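PDB 4DNG: putative aldehyde dehydrogenase AldY from Bacillus subtilis, which probably oxidises aldehydes to carboxylates with NAD(+) as the electron acceptor and may protect the cell against stress from ethanol and related compounds. Local coordinates for residues E104-T108 against F155-M161; I109-D113 against M161-A165. Numbering follows the deposited sequence.

Contact 1. Residues E104-T108 against F155-M161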
ATOM      1  N   GLU A 104      25.254  -3.078 -13.973  1.00 68.80           N
ATOM      2  CA  GLU A 104      24.270  -2.058 -13.665  1.00 68.53           C
ATOM      3  C   GLU A 104      23.698  -1.396 -14.930  1.00 67.98           C
ATOM      4  O   GLU A 104      22.460  -1.229 -15.044  1.00 63.23           O
ATOM      5  CB  GLU A 104      24.838  -1.013 -12.712  1.00 70.65           C
ATOM      6  CG  GLU A 104      23.737  -0.140 -12.138  1.00 84.81           C
ATOM      7  CD  GLU A 104      24.186   0.785 -11.018  1.00 95.11           C
ATOM      8  OE1 GLU A 104      25.205   0.495 -10.336  1.00 92.79           O
ATOM      9  OE2 GLU A 104      23.483   1.807 -10.819  1.00 94.00           O
ATOM     10  N   LEU A 105      24.575  -1.032 -15.874  1.00 59.88           N
ATOM     11  CA  LEU A 105      24.099  -0.455 -17.124  1.00 60.38           C
ATOM     12  C   LEU A 105      23.251  -1.458 -17.882  1.00 65.63           C
ATOM     13  O   LEU A 105      22.191  -1.104 -18.411  1.00 68.36           O
ATOM     14  CB  LEU A 105      25.228   0.058 -18.019  1.00 66.10           C
ATOM     15  CG  LEU A 105      24.803   0.798 -19.311  1.00 67.43           C
ATOM     16  CD1 LEU A 105      23.750   1.865 -19.064  1.00 68.70           C
ATOM     17  CD2 LEU A 105      26.003   1.434 -19.947  1.00 74.16           C
ATOM     18  N   GLU A 106      23.711  -2.705 -17.930  1.00 66.47           N
ATOM     19  CA  GLU A 106      22.908  -3.771 -18.535  1.00 70.67           C
ATOM     20  C   GLU A 106      21.527  -3.929 -17.893  1.00 69.38           C
ATOM     21  O   GLU A 106      20.513  -3.933 -18.600  1.00 75.12           O
ATOM     22  CB  GLU A 106      23.680  -5.086 -18.618  1.00 73.35           C
ATOM     23  CG  GLU A 106      24.511  -5.142 -19.898  1.00 88.88           C
ATOM     24  CD  GLU A 106      25.681  -6.099 -19.832  1.00108.81           C
ATOM     25  OE1 GLU A 106      25.727  -6.947 -18.917  1.00115.53           O
ATOM     26  OE2 GLU A 106      26.566  -6.001 -20.707  1.00124.08           O
ATOM     27  N   GLN A 107      21.470  -4.008 -16.568  1.00 66.10           N
ATOM     28  CA  GLN A 107      20.175  -4.147 -15.880  1.00 62.82           C
ATOM     29  C   GLN A 107      19.213  -3.001 -16.137  1.00 62.23           C
ATOM     30  O   GLN A 107      18.023  -3.228 -16.316  1.00 70.61           O
ATOM     31  CB  GLN A 107      20.385  -4.325 -14.401  1.00 65.24           C
ATOM     32  CG  GLN A 107      20.816  -5.730 -14.020  1.00 79.34           C
ATOM     33  CD  GLN A 107      21.058  -5.855 -12.523  1.00 98.50           C
ATOM     34  OE1 GLN A 107      21.285  -6.950 -12.012  1.00105.09           O
ATOM     35  NE2 GLN A 107      21.010  -4.726 -11.810  1.00101.43           N
ATOM     36  N   THR A 108      19.743  -1.778 -16.157  1.00 62.81           N
ATOM     37  CA  THR A 108      19.020  -0.545 -16.528  1.00 56.41           C
ATOM     38  C   THR A 108      18.369  -0.633 -17.927  1.00 61.20           C
ATOM     39  O   THR A 108      17.207  -0.275 -18.106  1.00 64.87           O
ATOM     40  CB  THR A 108      19.989   0.658 -16.427  1.00 57.33           C
ATOM     41  OG1 THR A 108      20.519   0.716 -15.093  1.00 61.35           O
ATOM     42  CG2 THR A 108      19.311   2.007 -16.746  1.00 58.35           C
ATOM     43  N   PHE A 155      24.141   1.460  -6.513  1.00 72.64           N
ATOM     44  CA  PHE A 155      23.277   1.114  -7.653  1.00 65.43           C
ATOM     45  C   PHE A 155      22.327   2.231  -8.048  1.00 61.53           C
ATOM     46  O   PHE A 155      21.150   1.980  -8.329  1.00 68.87           O
ATOM     47  CB  PHE A 155      22.519  -0.205  -7.419  1.00 72.87           C
ATOM     48  CG  PHE A 155      23.418  -1.373  -7.106  1.00 90.81           C
ATOM     49  CD1 PHE A 155      24.198  -1.959  -8.113  1.00 94.93           C
ATOM     50  CD2 PHE A 155      23.494  -1.883  -5.803  1.00 96.99           C
ATOM     51  CE1 PHE A 155      25.030  -3.029  -7.827  1.00101.32           C
ATOM     52  CE2 PHE A 155      24.324  -2.954  -5.513  1.00106.30           C
ATOM     53  CZ  PHE A 155      25.092  -3.527  -6.528  1.00108.91           C
ATOM     54  N   PRO A 156      22.841   3.471  -8.117  1.00 61.49           N
ATOM     55  CA  PRO A 156      21.996   4.649  -8.406  1.00 55.33           C
ATOM     56  C   PRO A 156      21.197   4.548  -9.713  1.00 59.80           C
ATOM     57  O   PRO A 156      20.026   4.896  -9.731  1.00 71.08           O
ATOM     58  CB  PRO A 156      23.025   5.788  -8.526  1.00 53.09           C
ATOM     59  CG  PRO A 156      24.312   5.094  -8.874  1.00 54.08           C
ATOM     60  CD  PRO A 156      24.262   3.852  -8.025  1.00 50.57           C
ATOM     61  N   MET A 157      21.816   4.088 -10.798  1.00 59.09           N
ATOM     62  CA  MET A 157      21.173   4.157 -12.104  1.00 52.00           C
ATOM     63  C   MET A 157      20.090   3.084 -12.259  1.00 54.53           C
ATOM     64  O   MET A 157      18.964   3.352 -12.709  1.00 55.43           O
ATOM     65  CB  MET A 157      22.200   4.043 -13.222  1.00 53.41           C
ATOM     66  CG  MET A 157      21.533   4.004 -14.583  1.00 65.24           C
ATOM     67  SD  MET A 157      22.623   4.067 -16.002  1.00 71.28           S
ATOM     68  CE  MET A 157      23.372   5.692 -15.850  1.00 65.93           C
ATOM     69  N   ASN A 158      20.444   1.869 -11.871  1.00 52.60           N
ATOM     70  CA  ASN A 158      19.524   0.764 -11.896  1.00 55.19           C
ATOM     71  C   ASN A 158      18.253   1.078 -11.086  1.00 56.00           C
ATOM     72  O   ASN A 158      17.136   0.949 -11.606  1.00 58.64           O
ATOM     73  CB  ASN A 158      20.263  -0.471 -11.377  1.00 68.84           C
ATOM     74  CG  ASN A 158      19.358  -1.647 -11.140  1.00 86.56           C
ATOM     75  OD1 ASN A 158      18.724  -2.151 -12.063  1.00 96.70           O
ATOM     76  ND2 ASN A 158      19.305  -2.108  -9.896  1.00106.66           N
ATOM     77  N   LEU A 159      18.423   1.518  -9.837  1.00 52.24           N
ATOM     78  CA  LEU A 159      17.293   1.752  -8.934  1.00 60.68           C
ATOM     79  C   LEU A 159      16.427   2.934  -9.350  1.00 65.47           C
ATOM     80  O   LEU A 159      15.217   2.846  -9.287  1.00 76.65           O
ATOM     81  CB  LEU A 159      17.763   1.927  -7.470  1.00 63.77           C
ATOM     82  CG  LEU A 159      18.354   0.686  -6.775  1.00 69.18           C
ATOM     83  CD1 LEU A 159      18.732   0.966  -5.327  1.00 69.13           C
ATOM     84  CD2 LEU A 159      17.424  -0.525  -6.849  1.00 65.38           C
ATOM     85  N   SER A 160      17.056   4.038  -9.746  1.00 57.62           N
ATOM     86  CA  SER A 160      16.362   5.151 -10.351  1.00 53.14           C
ATOM     87  C   SER A 160      15.486   4.674 -11.526  1.00 53.25           C
ATOM     88  O   SER A 160      14.274   4.936 -11.562  1.00 50.39           O
ATOM     89  CB  SER A 160      17.373   6.219 -10.818  1.00 53.97           C
ATOM     90  OG  SER A 160      18.083   6.770  -9.708  1.00 51.83           O
ATOM     91  N   MET A 161      16.080   3.967 -12.484  1.00 52.04           N
ATOM     92  CA  MET A 161      15.328   3.568 -13.671  1.00 48.14           C
ATOM     93  C   MET A 161      14.234   2.550 -13.298  1.00 51.83           C
ATOM     94  O   MET A 161      13.202   2.438 -13.972  1.00 54.67           O
ATOM     95  CB  MET A 161      16.275   3.001 -14.715  1.00 50.41           C
ATOM     96  CG  MET A 161      15.629   2.615 -16.021  1.00 51.90           C
ATOM     97  SD  MET A 161      15.167   4.150 -16.796  1.00 60.37           S
ATOM     98  CE  MET A 161      16.764   4.675 -17.431  1.00 58.64           C
TER
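Two nearly parallel helices pack here in the NAD(+)-binding domain of the aldehyde dehydrogenase fold: 104-108 belongs to helix 98-118, and 155-161 holds the start of helix 156-169, which follows strand 135-150. The short axes approach to 8.4 Å at 13°. Glu104 makes the polar link. The extended side chain brings Glu104 OE2 to the first turn of the facing helix, where it accepts hydrogen bonds from Met157 N (2.8 Å) and Asn158 N (3.2 Å). These early amides precede the first helical bond, Leu159 N to Phe155 O, so a buried carboxylate meets the positive end of the helix dipole. Pro156 N, also 3.2 Å from Glu104 OE2, has no hydrogen to offer. Phe155 occupies the N-cap position with left-handed backbone angles, and its ring makes a cation-pi contact with Lys100. Leu105 points its CA-to-CB bond away, yet its CD1 returns to within 3.9 Å of Met157 SD; both side chains also touch helix 83-94. Gln107 lies at the border of the contact, with NE2 3.5 Å from Asn158 OD1. Thr108 marks the closest CA-to-CA approach, its CA 4.8 Å from Asn158 CA. Thr108 OG1 hydrogen-bonds back to Glu104 O (2.7 Å) while lying against Asn158 CA (3.3 Å), and the methyl Thr108 CG2 rests 3.8 Å from Met161 CE.

Contact 2. Residues I109-D113 against M161-A165; sequences IAILD and MRSIA
Both segments are helical in this apolar packing within the NAD(+)-binding domain of the aldehyde dehydrogenase fold: 109-113 is regular, 161-165 distorted, with phi of Ser163 at -111° and psi of Met161 and Arg162 near -20°. Their axes run in the same direction, 9.4 Å apart at a crossing angle of -24°, with Ile111 CA 6.6 Å from Arg162 CA and Leu112 CA 6.1 Å from Ala165 CA. Ile111 (m, t) points across as the main bump, filling a hollow walled by Met161, Arg162 and Ala165: its CG2 lies 3.9 Å from Met161 CG and 4.1 Å from Ala165 CB, its CD1 4.3 Å from Arg162 CB. The small Ala165 leaves room for Leu112 (m, t), whose CD2 is 3.7 Å from Ala165 CB. Met161 (t, p, p) curls so that CE reaches Leu112 CD1 at 4.0 Å. Arg162 leads away to a long, weak ion pair with Glu253, a predicted active-site residue. No hydrogen bond crosses; Ile111 CG2 sits 3.6 Å from Met161 O.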
ATOM      1  N   ILE A 109      19.125  -1.134 -18.899  1.00 63.38           N
ATOM      2  CA  ILE A 109      18.626  -1.436 -20.228  1.00 67.46           C
ATOM      3  C   ILE A 109      17.543  -2.525 -20.194  1.00 70.67           C
ATOM      4  O   ILE A 109      16.475  -2.387 -20.821  1.00 69.08           O
ATOM      5  CB  ILE A 109      19.801  -1.862 -21.125  1.00 74.80           C
ATOM      6  CG1 ILE A 109      20.660  -0.632 -21.455  1.00 78.96           C
ATOM      7  CG2 ILE A 109      19.321  -2.602 -22.371  1.00 74.51           C
ATOM      8  CD1 ILE A 109      22.102  -0.950 -21.801  1.00 81.76           C
ATOM      9  N   ALA A 110      17.814  -3.608 -19.468  1.00 69.01           N
ATOM     10  CA  ALA A 110      16.799  -4.644 -19.279  1.00 73.54           C
ATOM     11  C   ALA A 110      15.468  -4.035 -18.799  1.00 69.75           C
ATOM     12  O   ALA A 110      14.418  -4.278 -19.402  1.00 73.55           O
ATOM     13  CB  ALA A 110      17.291  -5.732 -18.334  1.00 67.78           C
ATOM     14  N   ILE A 111      15.526  -3.207 -17.762  1.00 57.24           N
ATOM     15  CA  ILE A 111      14.332  -2.512 -17.259  1.00 61.94           C
ATOM     16  C   ILE A 111      13.591  -1.719 -18.354  1.00 69.32           C
ATOM     17  O   ILE A 111      12.361  -1.776 -18.440  1.00 68.21           O
ATOM     18  CB  ILE A 111      14.680  -1.611 -16.068  1.00 61.35           C
ATOM     19  CG1 ILE A 111      15.005  -2.461 -14.846  1.00 62.76           C
ATOM     20  CG2 ILE A 111      13.545  -0.662 -15.740  1.00 63.33           C
ATOM     21  CD1 ILE A 111      15.899  -1.761 -13.844  1.00 62.73           C
ATOM     22  N   LEU A 112      14.327  -0.994 -19.198  1.00 69.87           N
ATOM     23  CA  LEU A 112      13.683  -0.284 -20.306  1.00 68.48           C
ATOM     24  C   LEU A 112      13.063  -1.239 -21.336  1.00 66.60           C
ATOM     25  O   LEU A 112      11.973  -0.984 -21.844  1.00 65.30           O
ATOM     26  CB  LEU A 112      14.631   0.718 -20.973  1.00 67.67           C
ATOM     27  CG  LEU A 112      14.774   2.077 -20.290  1.00 68.30           C
ATOM     28  CD1 LEU A 112      15.980   2.819 -20.841  1.00 69.18           C
ATOM     29  CD2 LEU A 112      13.510   2.914 -20.457  1.00 68.44           C
ATOM     30  N   ASP A 113      13.755  -2.337 -21.632  1.00 72.02           N
ATOM     31  CA  ASP A 113      13.220  -3.381 -22.515  1.00 70.85           C
ATOM     32  C   ASP A 113      11.907  -3.933 -21.957  1.00 66.96           C
ATOM     33  O   ASP A 113      10.984  -4.223 -22.704  1.00 69.26           O
ATOM     34  CB  ASP A 113      14.230  -4.527 -22.674  1.00 70.85           C
ATOM     35  CG  ASP A 113      15.429  -4.158 -23.556  1.00 76.73           C
ATOM     36  OD1 ASP A 113      15.363  -3.138 -24.281  1.00 77.05           O
ATOM     37  OD2 ASP A 113      16.452  -4.898 -23.521  1.00 75.29           O
ATOM     38  N   MET A 161      16.080   3.967 -12.484  1.00 52.04           N
ATOM     39  CA  MET A 161      15.328   3.568 -13.671  1.00 48.14           C
ATOM     40  C   MET A 161      14.234   2.550 -13.298  1.00 51.83           C
ATOM     41  O   MET A 161      13.202   2.438 -13.972  1.00 54.67           O
ATOM     42  CB  MET A 161      16.275   3.001 -14.715  1.00 50.41           C
ATOM     43  CG  MET A 161      15.629   2.615 -16.021  1.00 51.90           C
ATOM     44  SD  MET A 161      15.167   4.150 -16.796  1.00 60.37           S
ATOM     45  CE  MET A 161      16.764   4.675 -17.431  1.00 58.64           C
ATOM     46  N   ARG A 162      14.432   1.838 -12.193  1.00 56.50           N
ATOM     47  CA  ARG A 162      13.400   0.904 -11.725  1.00 58.72           C
ATOM     48  C   ARG A 162      12.111   1.646 -11.390  1.00 59.08           C
ATOM     49  O   ARG A 162      11.052   1.036 -11.344  1.00 69.08           O
ATOM     50  CB  ARG A 162      13.881   0.063 -10.549  1.00 58.83           C
ATOM     51  CG  ARG A 162      13.058  -1.180 -10.309  1.00 75.76           C
ATOM     52  CD  ARG A 162      13.313  -1.744  -8.921  1.00 90.00           C
ATOM     53  NE  ARG A 162      12.932  -0.787  -7.887  1.00104.46           N
ATOM     54  CZ  ARG A 162      13.368  -0.832  -6.631  1.00116.49           C
ATOM     55  NH1 ARG A 162      12.978   0.083  -5.752  1.00121.09           N
ATOM     56  NH2 ARG A 162      14.206  -1.787  -6.258  1.00111.61           N
ATOM     57  N   SER A 163      12.189   2.960 -11.195  1.00 51.46           N
ATOM     58  CA  SER A 163      10.972   3.729 -10.972  1.00 57.12           C
ATOM     59  C   SER A 163      10.642   4.650 -12.122  1.00 58.06           C
ATOM     60  O   SER A 163       9.468   4.878 -12.436  1.00 61.31           O
ATOM     61  CB  SER A 163      11.040   4.525  -9.672  1.00 56.03           C
ATOM     62  OG  SER A 163      11.255   3.637  -8.600  1.00 65.30           O
ATOM     63  N   ILE A 164      11.670   5.207 -12.735  1.00 58.87           N
ATOM     64  CA  ILE A 164      11.456   6.126 -13.838  1.00 59.32           C
ATOM     65  C   ILE A 164      10.730   5.433 -15.012  1.00 59.33           C
ATOM     66  O   ILE A 164       9.705   5.922 -15.499  1.00 62.40           O
ATOM     67  CB  ILE A 164      12.779   6.790 -14.257  1.00 56.39           C
ATOM     68  CG1 ILE A 164      13.223   7.767 -13.160  1.00 56.39           C
ATOM     69  CG2 ILE A 164      12.630   7.444 -15.614  1.00 54.84           C
ATOM     70  CD1 ILE A 164      14.675   8.193 -13.226  1.00 59.27           C
ATOM     71  N   ALA A 165      11.210   4.265 -15.419  1.00 57.08           N
ATOM     72  CA  ALA A 165      10.726   3.687 -16.689  1.00 64.38           C
ATOM     73  C   ALA A 165       9.266   3.170 -16.656  1.00 65.31           C
ATOM     74  O   ALA A 165       8.488   3.475 -17.550  1.00 64.86           O
ATOM     75  CB  ALA A 165      11.701   2.633 -17.221  1.00 60.78           C
TER

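Overall arrangement
Contacts 1 and 2 are successive levels of one helix pair, 98-118 against 156-169, with centres about 8 Å apart. Along the chain both segments of helix 98-118 come first and both of helix 156-169 later, so the contacts cross, as two helices running the same way require. Met161 serves both levels, and Asn158 OD1 lies 3.4 Å from Ile111 CD1 where they meet. Helix 156-169 joins the parallel strands 135-150 and 173-177 in a beta-alpha-beta crossover, and helix 98-118 packs on it. The interface changes from a mixed start, with the Glu104 hydrogen bonds, to a wholly apolar continuation. The side chain of predicted active-site Glu253 is about 7 Å from that of Asn158 and about 3 Å from that of Arg162.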